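Local coordinates for carboxylesterase (Uncultured bacterium, PDB 5GMX), which hydrolyses carboxylic ester bonds as a family VIII carboxylesterase and also shows hydrolytic activity toward oxyimino cephalosporins, at residues K181-Q185 / A261-G265; P194-G198 / K277-A281; A214-V219 / M363-T368. The contacts are given in a common frame with arbitrary orientation. Residues are numbered along the deposited sequence.

In the fold
From the N terminus, the chain first supplies 181-185 at the start of helix 183-192, then 194-198 just past that helix, then 214-219 in the loop after strand 201-202. The partners return in the same order: 261-265 closes interaction 1 across 75 intervening residues, 277-281 closes interaction 2 across 78, and 363-368 closes interaction 3 across 143. Every pair of contacts therefore crosses. Interaction 1 ties the N-terminal end of helix 183-192 to the loop after helix 256-260; interaction 2, centres about 18 Å apart, ties the turn after its C-terminal end to helix 272-283. Interaction 3, its centre about 23 and 25 Å from theirs, joins a loop to the end of sheet strand 357-363.

Interaction 1: residues K181-Q185 / A261-G265; sequences KSLGQ and AEVPG
K181 enters in an extended conformation (phi/psi -134/152) and leads to S182, the N-cap of helix 183-192. With chi1 at 71° (p), S182 OG accepts from Q185 N at 3.3 Å, the capping bond, and donates to E262 OE1 at 2.7 Å. L183 begins the helix (phi/psi -64/-38). Its N gives a 2.8 Å hydrogen bond to a water that in turn donates to E262 OE2 at 2.9 Å, while its side chain (chi1 t, chi2 p) brings CD2 to 3.4 Å from P264 CG. W138 touches both of these apolar side chains. G184 N donates to E262 OE2 at 2.9 Å and 163°, and the G184 and E262 CA atoms lie 6.7 Å apart; an ideal CB on G184 would clash with OE1. E262 reaches over from an extended backbone (phi/psi -114/104) with chi1 m and chi2 t. Beyond it G265 O accepts from K74 NZ of the ligand pocket. A serine N-cap and a carboxylate receiving a first-turn amide are characteristic of a helix N-terminus.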
loop_
_atom_site.group_PDB
_atom_site.type_symbol
_atom_site.label_atom_id
_atom_site.label_comp_id
_atom_site.label_asym_id
_atom_site.label_seq_id
_atom_site.Cartn_x
_atom_site.Cartn_y
_atom_site.Cartn_z
ATOM N N LYS A 181 -20.381 -1.180 -4.198
ATOM C CA LYS A 181 -19.447 -0.157 -3.707
ATOM C C LYS A 181 -18.125 -0.130 -4.468
ATOM O O LYS A 181 -17.679 -1.156 -4.978
ATOM C CB LYS A 181 -19.175 -0.372 -2.219
ATOM C CG LYS A 181 -20.394 -0.207 -1.335
ATOM C CD LYS A 181 -20.309 -1.088 -0.111
ATOM C CE LYS A 181 -21.577 -0.986 0.727
ATOM N NZ LYS A 181 -21.902 0.436 1.030
ATOM N N SER A 182 -17.490 1.035 -4.528
ATOM C CA SER A 182 -16.159 1.131 -5.123
ATOM C C SER A 182 -15.118 0.506 -4.182
ATOM O O SER A 182 -15.423 0.239 -3.015
ATOM C CB SER A 182 -15.802 2.585 -5.421
ATOM O OG SER A 182 -15.575 3.292 -4.217
ATOM N N LEU A 183 -13.900 0.275 -4.669
ATOM C CA LEU A 183 -12.883 -0.309 -3.794
ATOM C C LEU A 183 -12.560 0.641 -2.638
ATOM O O LEU A 183 -12.376 0.204 -1.501
ATOM C CB LEU A 183 -11.594 -0.646 -4.551
ATOM C CG LEU A 183 -10.634 -1.261 -3.513
ATOM C CD1 LEU A 183 -10.893 -2.740 -3.264
ATOM C CD2 LEU A 183 -9.187 -1.004 -3.778
ATOM N N GLY A 184 -12.523 1.943 -2.930
ATOM C CA GLY A 184 -12.315 2.958 -1.912
ATOM C C GLY A 184 -13.340 2.934 -0.781
ATOM O O GLY A 184 -12.994 3.124 0.393
ATOM N N GLN A 185 -14.604 2.709 -1.126
ATOM C CA GLN A 185 -15.658 2.652 -0.119
ATOM C C GLN A 185 -15.605 1.351 0.675
ATOM O O GLN A 185 -15.975 1.322 1.844
ATOM C CB GLN A 185 -17.034 2.827 -0.753
ATOM C CG GLN A 185 -17.211 4.110 -1.527
ATOM C CD GLN A 185 -18.477 4.078 -2.372
ATOM O OE1 GLN A 185 -19.547 3.690 -1.892
ATOM N NE2 GLN A 185 -18.355 4.462 -3.645
ATOM N N ALA A 261 -9.602 10.243 -8.079
ATOM C CA ALA A 261 -9.890 8.952 -8.698
ATOM C C ALA A 261 -9.620 7.788 -7.758
ATOM O O ALA A 261 -9.143 7.974 -6.652
ATOM C CB ALA A 261 -9.066 8.789 -9.977
ATOM N N GLU A 262 -9.916 6.578 -8.207
ATOM C CA GLU A 262 -9.494 5.405 -7.457
ATOM C C GLU A 262 -8.470 4.615 -8.269
ATOM O O GLU A 262 -8.804 3.960 -9.249
ATOM C CB GLU A 262 -10.690 4.539 -7.066
ATOM C CG GLU A 262 -11.580 5.239 -6.058
ATOM C CD GLU A 262 -12.545 4.304 -5.363
ATOM O OE1 GLU A 262 -13.400 4.809 -4.594
ATOM O OE2 GLU A 262 -12.431 3.074 -5.555
ATOM N N VAL A 263 -7.207 4.747 -7.874
ATOM C CA VAL A 263 -6.107 4.006 -8.484
ATOM C C VAL A 263 -5.359 3.314 -7.360
ATOM O O VAL A 263 -4.284 3.759 -6.953
ATOM C CB VAL A 263 -5.150 4.927 -9.275
ATOM C CG1 VAL A 263 -4.187 4.101 -10.128
ATOM C CG2 VAL A 263 -5.942 5.872 -10.170
ATOM N N PRO A 264 -5.930 2.218 -6.848
ATOM C CA PRO A 264 -5.479 1.586 -5.600
ATOM C C PRO A 264 -4.083 0.944 -5.668
ATOM O O PRO A 264 -3.599 0.441 -4.658
ATOM C CB PRO A 264 -6.553 0.522 -5.346
ATOM C CG PRO A 264 -7.741 0.945 -6.192
ATOM C CD PRO A 264 -7.117 1.551 -7.407
ATOM N N GLY A 265 -3.441 0.952 -6.830
ATOM C CA GLY A 265 -2.052 0.543 -6.876
ATOM C C GLY A 265 -1.102 1.672 -6.485
ATOM O O GLY A 265 0.071 1.428 -6.211
HETATM O O HOH W 1 -13.334 0.965 -7.295
#

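Interaction 2: residues P194-G198 / K277-A281; sequences PIGAG and KVYGA
A Schellman motif ends helix 183-192 here, and helix 272-283 packs against it. G196 is the C-prime residue, its phi/psi of 76/27 reversing the backbone between I195 (-99/8) and A197 (-102/3). The nearest CA atoms are those of A197 and K277, 6.2 Å apart, and A197 CB meets K277 CB at 3.8 Å. I195, chi1 p and chi2 t, extends CD1 along the second helix: 3.7 Å from K277 O, 3.9 Å from V278 CA and 4.2 Å from A281 CB. I293 and L288 also touch both I195 and A281. At the polar edge K277 runs out with chi1 m and its other chi angles t, so that NZ donates to G196 O at 3.2 Å. One water accepts from K277 NZ at 3.0 Å and donates to I195 O at 2.5 Å; another joins K277 NZ (2.8 Å) to G196 O (2.9 Å). K277 thus ties the turn after the helix to helix 272-283: a Schellman C-terminus, marked by G196's positive phi, packed through I195 and A197 on a neighbouring helix.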
loop_
_atom_site.group_PDB
_atom_site.type_symbol
_atom_site.label_atom_id
_atom_site.label_comp_id
_atom_site.label_asym_id
_atom_site.label_seq_id
_atom_site.Cartn_x
_atom_site.Cartn_y
_atom_site.Cartn_z
ATOM N N PRO A 194 -13.854 1.323 10.928
ATOM C CA PRO A 194 -14.074 0.636 12.211
ATOM C C PRO A 194 -12.985 0.875 13.260
ATOM O O PRO A 194 -13.284 0.897 14.454
ATOM C CB PRO A 194 -14.107 -0.851 11.811
ATOM C CG PRO A 194 -14.556 -0.850 10.409
ATOM C CD PRO A 194 -13.962 0.385 9.792
ATOM N N ILE A 195 -11.740 1.038 12.833
ATOM C CA ILE A 195 -10.657 1.236 13.787
ATOM C C ILE A 195 -10.293 2.709 13.929
ATOM O O ILE A 195 -9.299 3.053 14.574
ATOM C CB ILE A 195 -9.407 0.431 13.383
ATOM C CG1 ILE A 195 -8.952 0.817 11.978
ATOM C CG2 ILE A 195 -9.708 -1.063 13.423
ATOM C CD1 ILE A 195 -7.754 0.046 11.498
ATOM N N GLY A 196 -11.100 3.571 13.319
ATOM C CA GLY A 196 -10.918 5.005 13.430
ATOM C C GLY A 196 -9.774 5.564 12.604
ATOM O O GLY A 196 -9.223 6.600 12.946
ATOM N N ALA A 197 -9.423 4.891 11.513
ATOM C CA ALA A 197 -8.354 5.364 10.640
ATOM C C ALA A 197 -8.938 6.019 9.393
ATOM O O ALA A 197 -8.200 6.466 8.513
ATOM C CB ALA A 197 -7.420 4.205 10.244
ATOM N N GLY A 198 -10.268 6.099 9.346
ATOM C CA GLY A 198 -10.986 6.564 8.171
ATOM C C GLY A 198 -10.774 8.020 7.793
ATOM O O GLY A 198 -11.150 8.441 6.697
ATOM N N LYS A 277 -2.235 2.598 11.960
ATOM C CA LYS A 277 -3.450 2.056 12.551
ATOM C C LYS A 277 -3.872 0.774 11.848
ATOM O O LYS A 277 -4.209 -0.210 12.512
ATOM C CB LYS A 277 -4.591 3.074 12.509
ATOM C CG LYS A 277 -4.513 4.105 13.631
ATOM C CD LYS A 277 -5.664 5.096 13.581
ATOM C CE LYS A 277 -5.487 6.148 14.694
ATOM N NZ LYS A 277 -6.664 7.052 14.791
ATOM N N VAL A 278 -3.858 0.780 10.512
ATOM C CA VAL A 278 -4.242 -0.446 9.801
ATOM C C VAL A 278 -3.260 -1.590 10.101
ATOM O O VAL A 278 -3.670 -2.709 10.478
ATOM C CB VAL A 278 -4.340 -0.220 8.283
ATOM C CG1 VAL A 278 -4.724 -1.519 7.574
ATOM C CG2 VAL A 278 -5.366 0.863 7.987
ATOM N N TYR A 279 -1.966 -1.321 9.952
ATOM C CA TYR A 279 -1.003 -2.386 10.217
ATOM C C TYR A 279 -0.948 -2.751 11.701
ATOM O O TYR A 279 -0.597 -3.867 12.049
ATOM C CB TYR A 279 0.384 -2.000 9.716
ATOM C CG TYR A 279 0.531 -2.242 8.239
ATOM C CD1 TYR A 279 0.569 -3.534 7.738
ATOM C CD2 TYR A 279 0.607 -1.182 7.340
ATOM C CE1 TYR A 279 0.700 -3.780 6.373
ATOM C CE2 TYR A 279 0.737 -1.410 5.976
ATOM C CZ TYR A 279 0.782 -2.718 5.499
ATOM O OH TYR A 279 0.904 -2.959 4.155
ATOM N N GLY A 280 -1.322 -1.808 12.557
ATOM C CA GLY A 280 -1.422 -2.026 13.987
ATOM C C GLY A 280 -2.514 -3.035 14.286
ATOM O O GLY A 280 -2.294 -3.965 15.066
ATOM N N ALA A 281 -3.674 -2.877 13.648
ATOM C CA ALA A 281 -4.733 -3.890 13.755
ATOM C C ALA A 281 -4.240 -5.243 13.256
ATOM O O ALA A 281 -4.480 -6.272 13.896
ATOM C CB ALA A 281 -5.978 -3.473 12.977
HETATM O O HOH W 2 -8.449 4.917 16.013
HETATM O O HOH W 3 -6.827 8.128 12.214
#

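Interaction 3: residues A214-V219 / M363-T368; sequences AEMLPV and MNQMDT
N364, L217 and V219 are the residues with most area buried here, within a total of 491 Å². The two segments run parallel, their end-to-end directions 17° apart, and share an isolated parallel bridge between two loops, L217 with Q365 (CA atoms 4.9 Å apart). Its two hydrogen bonds are L217 N to N364 O, 2.7 Å, and M366 N to L217 O, 3.0 Å. N364, phi/psi -104/-9 and chi1 p, directs its CB toward the other segment, 3.1 Å from E215 O; its ND2 makes a weak 3.2 Å bond to that carbonyl, while OD1 accepts from G33 N. L217 is extended (-122/124), with CD1 3.9 Å from N364 ND2. V219, chi1 p, sets CG1 4.0 Å from T368 CG2. Q365, chi1 t and chi2 p, folds back so that NE2 donates to P218 O (3.2 Å) and M366 O (2.9 Å). Selenomethionine M216 lays SE 3.9 Å from M366 CG. The M366 side chain is about 7 Å from the bound phenylmethanesulfonic acid and touches W344 of its pocket. The bridge lies just past strand 357-363, where the chain heads for helix 374-385, whose R375 donates to Q365 O; M216 packs on strand 67-68, and M216 and M366 touch A250 of helix 250-253.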
loop_
_atom_site.group_PDB
_atom_site.type_symbol
_atom_site.label_atom_id
_atom_site.label_comp_id
_atom_site.label_asym_id
_atom_site.label_seq_id
_atom_site.Cartn_x
_atom_site.Cartn_y
_atom_site.Cartn_z
ATOM N N ALA A 214 -0.503 17.693 1.256
ATOM C CA ALA A 214 0.788 18.348 1.146
ATOM C C ALA A 214 1.274 18.252 -0.287
ATOM O O ALA A 214 0.691 17.536 -1.090
ATOM C CB ALA A 214 1.793 17.715 2.088
ATOM N N GLU A 215 2.358 18.949 -0.599
ATOM C CA GLU A 215 2.896 18.954 -1.956
ATOM C C GLU A 215 3.947 17.873 -2.123
ATOM O O GLU A 215 4.902 17.801 -1.348
ATOM C CB GLU A 215 3.488 20.325 -2.287
ATOM C CG GLU A 215 4.141 20.417 -3.653
ATOM C CD GLU A 215 4.935 21.704 -3.834
ATOM O OE1 GLU A 215 5.131 22.441 -2.837
ATOM O OE2 GLU A 215 5.347 21.988 -4.980
HETATM N N MSE A 216 3.774 17.024 -3.130
HETATM C CA MSE A 216 4.754 15.979 -3.386
HETATM C C MSE A 216 6.005 16.561 -4.045
HETATM O O MSE A 216 5.910 17.392 -4.941
HETATM C CB MSE A 216 4.168 14.889 -4.268
HETATM C CG MSE A 216 5.135 13.732 -4.471
HETATM SE SE MSE A 216 5.302 12.703 -2.815
HETATM C CE MSE A 216 3.519 12.026 -2.834
ATOM N N LEU A 217 7.179 16.127 -3.600
ATOM C CA LEU A 217 8.424 16.687 -4.123
ATOM C C LEU A 217 9.332 15.624 -4.747
ATOM O O LEU A 217 9.700 14.645 -4.097
ATOM C CB LEU A 217 9.170 17.432 -3.014
ATOM C CG LEU A 217 8.275 18.379 -2.211
ATOM C CD1 LEU A 217 8.995 18.914 -0.981
ATOM C CD2 LEU A 217 7.751 19.512 -3.076
ATOM N N PRO A 218 9.695 15.823 -6.021
ATOM C CA PRO A 218 10.595 14.905 -6.729
ATOM C C PRO A 218 12.018 14.971 -6.171
ATOM O O PRO A 218 12.369 15.950 -5.505
ATOM C CB PRO A 218 10.543 15.403 -8.174
ATOM C CG PRO A 218 10.159 16.842 -8.064
ATOM C CD PRO A 218 9.268 16.954 -6.862
ATOM N N VAL A 219 12.819 13.945 -6.436
ATOM C CA VAL A 219 14.187 13.884 -5.917
ATOM C C VAL A 219 15.098 14.920 -6.569
ATOM O O VAL A 219 14.698 15.605 -7.508
ATOM C CB VAL A 219 14.812 12.486 -6.129
ATOM C CG1 VAL A 219 14.768 12.097 -7.600
ATOM C CG2 VAL A 219 16.242 12.465 -5.617
HETATM N N MSE A 363 5.790 10.712 3.711
HETATM C CA MSE A 363 6.507 11.978 3.609
HETATM C C MSE A 363 6.398 12.551 2.200
HETATM O O MSE A 363 6.016 11.843 1.274
HETATM C CB MSE A 363 7.972 11.779 3.996
HETATM C CG MSE A 363 8.848 11.217 2.884
HETATM SE SE MSE A 363 8.335 9.461 2.131
HETATM C CE MSE A 363 7.970 8.540 3.750
ATOM N N ASN A 364 6.727 13.831 2.033
ATOM C CA ASN A 364 6.563 14.457 0.727
ATOM C C ASN A 364 7.862 14.651 -0.067
ATOM O O ASN A 364 7.814 15.012 -1.245
ATOM C CB ASN A 364 5.829 15.798 0.878
ATOM C CG ASN A 364 6.615 16.825 1.679
ATOM O OD1 ASN A 364 7.574 16.499 2.374
ATOM N ND2 ASN A 364 6.179 18.075 1.603
ATOM N N GLN A 365 9.014 14.421 0.560
ATOM C CA GLN A 365 10.286 14.461 -0.167
ATOM C C GLN A 365 10.728 13.065 -0.597
ATOM O O GLN A 365 11.146 12.247 0.224
ATOM C CB GLN A 365 11.391 15.102 0.671
ATOM C CG GLN A 365 12.756 15.080 -0.021
ATOM C CD GLN A 365 12.748 15.814 -1.357
ATOM O OE1 GLN A 365 12.582 17.030 -1.399
ATOM N NE2 GLN A 365 12.913 15.072 -2.454
HETATM N N MSE A 366 10.646 12.798 -1.890
HETATM C CA MSE A 366 10.972 11.482 -2.411
HETATM C C MSE A 366 12.473 11.254 -2.491
HETATM O O MSE A 366 13.243 12.191 -2.670
HETATM C CB MSE A 366 10.353 11.297 -3.792
HETATM C CG MSE A 366 8.842 11.378 -3.811
HETATM SE SE MSE A 366 8.203 11.176 -5.639
HETATM C CE MSE A 366 8.666 9.315 -5.940
ATOM N N ASP A 367 12.872 9.996 -2.348
ATOM C CA ASP A 367 14.251 9.579 -2.561
ATOM C C ASP A 367 14.231 8.443 -3.577
ATOM O O ASP A 367 13.180 7.860 -3.824
ATOM C CB ASP A 367 14.908 9.140 -1.248
ATOM C CG ASP A 367 16.428 9.113 -1.334
ATOM O OD1 ASP A 367 16.966 8.968 -2.456
ATOM O OD2 ASP A 367 17.086 9.248 -0.279
ATOM N N THR A 368 15.385 8.123 -4.160
ATOM C CA THR A 368 15.445 7.133 -5.237
ATOM C C THR A 368 15.419 5.688 -4.734
ATOM O O THR A 368 16.468 5.074 -4.528
ATOM C CB THR A 368 16.701 7.328 -6.097
ATOM O OG1 THR A 368 17.859 7.344 -5.251
ATOM C CG2 THR A 368 16.613 8.636 -6.859
#